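Local coordinates for protein putrescine aminotransferase (Halomonas elongata DSM 2581, PDB 6GWI) that probably transfers amino groups from amines such as putrescine to a keto acceptor, using pyridoxal 5'-phosphate as its cofactor, at residues R48-M53 against D433-L438; F406-V411 against R440-E445. All coordinates share one frame; numbering follows the deposited sequence.

Interaction 1. Residues R48-M53 against D433-L438; sequences RILDGM and DELVEL
One methyl of Leu50, CD1, makes the closest approaches of this contact: it rests against two successive residues of the helix, and no hydrogen bond joins 48-53 to 433-438. On the Glu434 side, CD1 lies along the extended acid chain, 4.1 Å from Glu434 CB and 3.6 Å from Glu434 OE1, the leucine and glutamate chains running antiparallel past one another. On the Leu435 side, the same methyl comes 3.8 Å from Leu435 N and meets Leu435 CB at 4.1 Å. Leu50 CB already points at the helix, and CG, anti to the backbone N (chi1 -160°), lays CD1 on it. Glu434 OE1, though packed on the methyl, is hydrogen-bonded to Tyr40 OH. Arg48 NH2 remains 5.0 Å from Glu434 OE2, so the opposite charges may attract without forming a salt bridge; the arginine makes a cation-pi contact with Tyr40. Beyond the strand, Gly52 CA adds a looser touch, 4.4 Å from Leu435 CD1. The chain there bends through an inverse gamma turn centred on Asp51, whose OD1 caps Met53 N at 3.1 Å, with the N-H arriving from above the carboxylate plane. Strand 48-50 is an edge strand of a three-stranded antiparallel sheet, next to strand 40-43; Leu50 also bonds through its backbone to Gly409 and Val411, and helix 429-450 packs against the Leu50 side chain, with Leu435 also packing on Trp358 of helix 342-359 and Ile421 of strand 418-421.

Interaction 2. Residues F406-V411 against R440-E445; sequences FANGLV and RRALDE
A Schellman motif ends helix 397-407, and Asn408, just before its glycine, reaches across to helix 429-450. The Asn408 amide does two jobs there. Its ND2 donates to Glu445 OE1 at 2.8 Å, with an N-H...O angle of 151°; the acceptor lies almost in the amide plane, while the donor meets the syn side of the carboxylate, 25° out of its plane. The two side chains come from opposite directions, and the Glu445 chain, extended beyond CG, brings the carboxylate up to the amide. ND2 also bonds to Leu404 O in the last turn of helix 397-407, so a single amide nitrogen joins its own helix end to the other helix. On the other branch, Asn408 OD1 sits 3.1 Å from Arg441 CD and 3.6 Å from Arg441 CG. It touches the methylenes rather than taking a guanidinium N-H, though the nearby positive charge probably suits the carbonyl oxygen. Arg441 CG lies anti to the backbone N (chi1 -169°), which carries the arginine chain past the amide, the guanidinium and amide planes steeply inclined to each other. Nearby, Ala442 CB lies 4.3 Å from Asn408 ND2 and packs against Leu404 and Cys405. An alanine in place of Asn408 is likely to leave the Glu445 carboxylate without this amide donor and the Arg441 methylenes without their neighbour. Gly409, with positive phi, turns the chain out of the helix, and its N bonds back to Phe406 O at 3.0 Å. Positive phi on a glycine with bonds back into the last turn is the classic Schellman ending of an alpha helix.

Overall arrangement
Interactions 1 and 2 lie about 9 Å apart, centre to centre, and share helix 429-450: 433-438 serves the first and 440-445, about two turns further along, the second. Their segments alternate along the chain, in the order 48-53, 406-411, 433-438, 440-445. The two partners of the helix are themselves joined, since Leu50 N lies 2.9 Å from Gly409 O and Leu50 O 2.9 Å from Val411 N, both probable hydrogen bonds. An early strand is thus tied to the C-terminal part of the chain, consistent with the small domain of fold-type I aminotransferases, which both chain ends help build. Neither contact includes a residue of the pyridoxal phosphate pocket.

Interaction 1. Residues R48-M53 against D433-L438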
# COMPACT_ATOMS: atom_id res chain seq x y z
N ARG B 48 -7.05 -28.71 11.72
CA ARG B 48 -7.03 -27.57 12.63
C ARG B 48 -5.60 -27.33 13.07
O ARG B 48 -4.92 -28.26 13.52
CB ARG B 48 -7.94 -27.83 13.83
CG ARG B 48 -8.25 -26.59 14.66
CD ARG B 48 -9.28 -26.86 15.75
NE ARG B 48 -8.67 -27.20 17.04
CZ ARG B 48 -8.94 -26.57 18.18
NH1 ARG B 48 -9.82 -25.58 18.23
NH2 ARG B 48 -8.33 -26.95 19.29
N ILE B 49 -5.13 -26.09 12.94
CA ILE B 49 -3.75 -25.74 13.22
C ILE B 49 -3.71 -24.57 14.19
O ILE B 49 -4.40 -23.56 13.98
CB ILE B 49 -2.98 -25.39 11.93
CG1 ILE B 49 -3.08 -26.52 10.91
CG2 ILE B 49 -1.53 -25.09 12.23
CD1 ILE B 49 -3.96 -26.20 9.72
N LEU B 50 -2.89 -24.69 15.24
CA LEU B 50 -2.66 -23.58 16.16
C LEU B 50 -1.80 -22.52 15.47
O LEU B 50 -0.63 -22.79 15.15
CB LEU B 50 -2.00 -24.09 17.44
CG LEU B 50 -2.09 -23.23 18.70
CD1 LEU B 50 -1.50 -23.98 19.90
CD2 LEU B 50 -1.38 -21.89 18.54
N ASP B 51 -2.35 -21.33 15.25
CA ASP B 51 -1.66 -20.27 14.51
C ASP B 51 -0.72 -19.53 15.45
O ASP B 51 -1.06 -18.51 16.04
CB ASP B 51 -2.66 -19.31 13.87
CG ASP B 51 -2.00 -18.29 12.96
OD1 ASP B 51 -0.76 -18.36 12.78
OD2 ASP B 51 -2.71 -17.41 12.42
N GLY B 52 0.49 -20.07 15.59
CA GLY B 52 1.51 -19.43 16.39
C GLY B 52 2.09 -18.15 15.84
O GLY B 52 2.92 -17.53 16.50
N MET B 53 1.67 -17.72 14.64
CA MET B 53 2.15 -16.48 14.04
C MET B 53 1.05 -15.42 13.91
O MET B 53 1.30 -14.36 13.32
CB MET B 53 2.75 -16.74 12.66
CG MET B 53 4.10 -17.44 12.67
SD MET B 53 5.41 -16.50 13.50
CE MET B 53 5.52 -15.04 12.47
N ASP B 433 0.49 -23.82 26.44
CA ASP B 433 0.95 -25.16 26.76
C ASP B 433 0.95 -26.05 25.52
O ASP B 433 1.93 -26.76 25.25
CB ASP B 433 0.08 -25.77 27.85
CG ASP B 433 0.31 -25.15 29.21
OD1 ASP B 433 1.40 -24.58 29.43
OD2 ASP B 433 -0.59 -25.24 30.07
N GLU B 434 -0.16 -26.06 24.78
CA GLU B 434 -0.24 -26.87 23.57
C GLU B 434 0.85 -26.47 22.58
O GLU B 434 1.47 -27.33 21.95
CB GLU B 434 -1.62 -26.72 22.94
CG GLU B 434 -1.85 -27.60 21.71
CD GLU B 434 -3.15 -27.29 20.99
OE1 GLU B 434 -3.82 -26.31 21.38
OE2 GLU B 434 -3.50 -28.02 20.04
N LEU B 435 1.10 -25.16 22.44
CA LEU B 435 2.11 -24.69 21.50
C LEU B 435 3.48 -25.28 21.80
O LEU B 435 4.14 -25.83 20.92
CB LEU B 435 2.17 -23.16 21.55
CG LEU B 435 3.06 -22.43 20.55
CD1 LEU B 435 2.56 -21.00 20.36
CD2 LEU B 435 4.52 -22.41 20.98
N VAL B 436 3.93 -25.18 23.06
CA VAL B 436 5.26 -25.66 23.41
C VAL B 436 5.34 -27.18 23.26
O VAL B 436 6.35 -27.71 22.79
CB VAL B 436 5.62 -25.21 24.84
CG1 VAL B 436 6.94 -25.82 25.29
CG2 VAL B 436 5.67 -23.69 24.91
N GLU B 437 4.29 -27.90 23.65
CA GLU B 437 4.28 -29.35 23.49
C GLU B 437 4.41 -29.73 22.02
O GLU B 437 5.19 -30.62 21.66
CB GLU B 437 2.99 -29.94 24.08
CG GLU B 437 2.86 -29.75 25.58
CD GLU B 437 1.47 -30.07 26.09
OE1 GLU B 437 0.68 -30.67 25.34
OE2 GLU B 437 1.17 -29.72 27.25
N LEU B 438 3.64 -29.07 21.14
CA LEU B 438 3.74 -29.36 19.72
C LEU B 438 5.12 -28.99 19.18
O LEU B 438 5.68 -29.70 18.34
CB LEU B 438 2.65 -28.61 18.95
CG LEU B 438 1.21 -29.05 19.17
CD1 LEU B 438 0.26 -28.05 18.54
CD2 LEU B 438 0.99 -30.44 18.60

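Interaction 2. Residues F406-V411 against R440-E445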
# COMPACT_ATOMS: atom_id res chain seq x y z
N PHE B 406 3.99 -27.72 11.32
CA PHE B 406 2.70 -27.63 10.64
C PHE B 406 2.03 -29.00 10.57
O PHE B 406 0.82 -29.12 10.79
CB PHE B 406 2.90 -27.06 9.23
CG PHE B 406 1.62 -26.84 8.48
CD1 PHE B 406 1.13 -27.79 7.61
CD2 PHE B 406 0.89 -25.68 8.67
CE1 PHE B 406 -0.05 -27.59 6.93
CE2 PHE B 406 -0.30 -25.47 7.99
CZ PHE B 406 -0.77 -26.43 7.12
N ALA B 407 2.81 -30.05 10.28
CA ALA B 407 2.28 -31.40 10.25
C ALA B 407 1.74 -31.83 11.61
O ALA B 407 0.80 -32.63 11.68
CB ALA B 407 3.35 -32.38 9.78
N ASN B 408 2.31 -31.32 12.70
CA ASN B 408 1.81 -31.62 14.04
C ASN B 408 0.73 -30.65 14.50
O ASN B 408 0.23 -30.79 15.62
CB ASN B 408 2.96 -31.60 15.06
CG ASN B 408 3.72 -32.92 15.11
OD1 ASN B 408 3.28 -33.88 15.73
ND2 ASN B 408 4.90 -32.94 14.49
N GLY B 409 0.35 -29.69 13.67
CA GLY B 409 -0.70 -28.76 14.01
C GLY B 409 -0.26 -27.44 14.62
O GLY B 409 -1.02 -26.87 15.42
N LEU B 410 0.92 -26.94 14.27
CA LEU B 410 1.40 -25.67 14.79
C LEU B 410 2.06 -24.87 13.68
O LEU B 410 2.93 -25.39 12.98
CB LEU B 410 2.39 -25.87 15.95
CG LEU B 410 3.07 -24.60 16.48
CD1 LEU B 410 2.05 -23.65 17.09
CD2 LEU B 410 4.13 -24.97 17.50
N VAL B 411 1.65 -23.61 13.54
CA VAL B 411 2.37 -22.66 12.69
C VAL B 411 3.50 -22.06 13.52
O VAL B 411 3.26 -21.26 14.43
CB VAL B 411 1.45 -21.57 12.14
CG1 VAL B 411 2.25 -20.60 11.27
CG2 VAL B 411 0.30 -22.18 11.35
N ARG B 440 7.95 -29.11 20.87
CA ARG B 440 8.89 -30.13 21.30
C ARG B 440 8.76 -31.40 20.46
O ARG B 440 9.76 -32.02 20.09
CB ARG B 440 8.67 -30.46 22.78
CG ARG B 440 9.71 -31.39 23.37
CD ARG B 440 9.42 -31.69 24.83
NE ARG B 440 9.36 -30.49 25.66
CZ ARG B 440 10.39 -29.92 26.28
NH1 ARG B 440 11.61 -30.43 26.17
NH2 ARG B 440 10.19 -28.83 27.01
N ARG B 441 7.52 -31.78 20.15
CA ARG B 441 7.30 -32.95 19.30
C ARG B 441 7.96 -32.77 17.94
O ARG B 441 8.62 -33.69 17.44
CB ARG B 441 5.79 -33.19 19.15
CG ARG B 441 5.42 -34.51 18.50
CD ARG B 441 3.92 -34.78 18.67
NE ARG B 441 3.51 -34.72 20.07
CZ ARG B 441 2.26 -34.52 20.48
NH1 ARG B 441 1.28 -34.35 19.60
NH2 ARG B 441 1.99 -34.48 21.78
N ALA B 442 7.82 -31.59 17.34
CA ALA B 442 8.46 -31.32 16.06
C ALA B 442 9.97 -31.28 16.21
O ALA B 442 10.70 -31.74 15.32
CB ALA B 442 7.94 -30.01 15.48
N LEU B 443 10.47 -30.72 17.31
CA LEU B 443 11.90 -30.71 17.55
C LEU B 443 12.43 -32.13 17.70
O LEU B 443 13.48 -32.47 17.14
CB LEU B 443 12.23 -29.88 18.79
CG LEU B 443 12.03 -28.37 18.69
CD1 LEU B 443 12.11 -27.76 20.08
CD2 LEU B 443 13.06 -27.74 17.77
N ASP B 444 11.72 -32.97 18.45
CA ASP B 444 12.10 -34.38 18.55
C ASP B 444 12.20 -35.01 17.17
O ASP B 444 13.20 -35.67 16.85
CB ASP B 444 11.08 -35.14 19.40
CG ASP B 444 11.08 -34.71 20.85
OD1 ASP B 444 12.06 -34.06 21.28
OD2 ASP B 444 10.11 -35.03 21.57
N GLU B 445 11.17 -34.83 16.34
CA GLU B 445 11.17 -35.45 15.02
C GLU B 445 12.22 -34.83 14.11
O GLU B 445 12.79 -35.53 13.26
CB GLU B 445 9.78 -35.34 14.39
CG GLU B 445 8.72 -36.20 15.08
CD GLU B 445 7.29 -35.74 14.82
OE1 GLU B 445 7.10 -34.70 14.16
OE2 GLU B 445 6.36 -36.43 15.28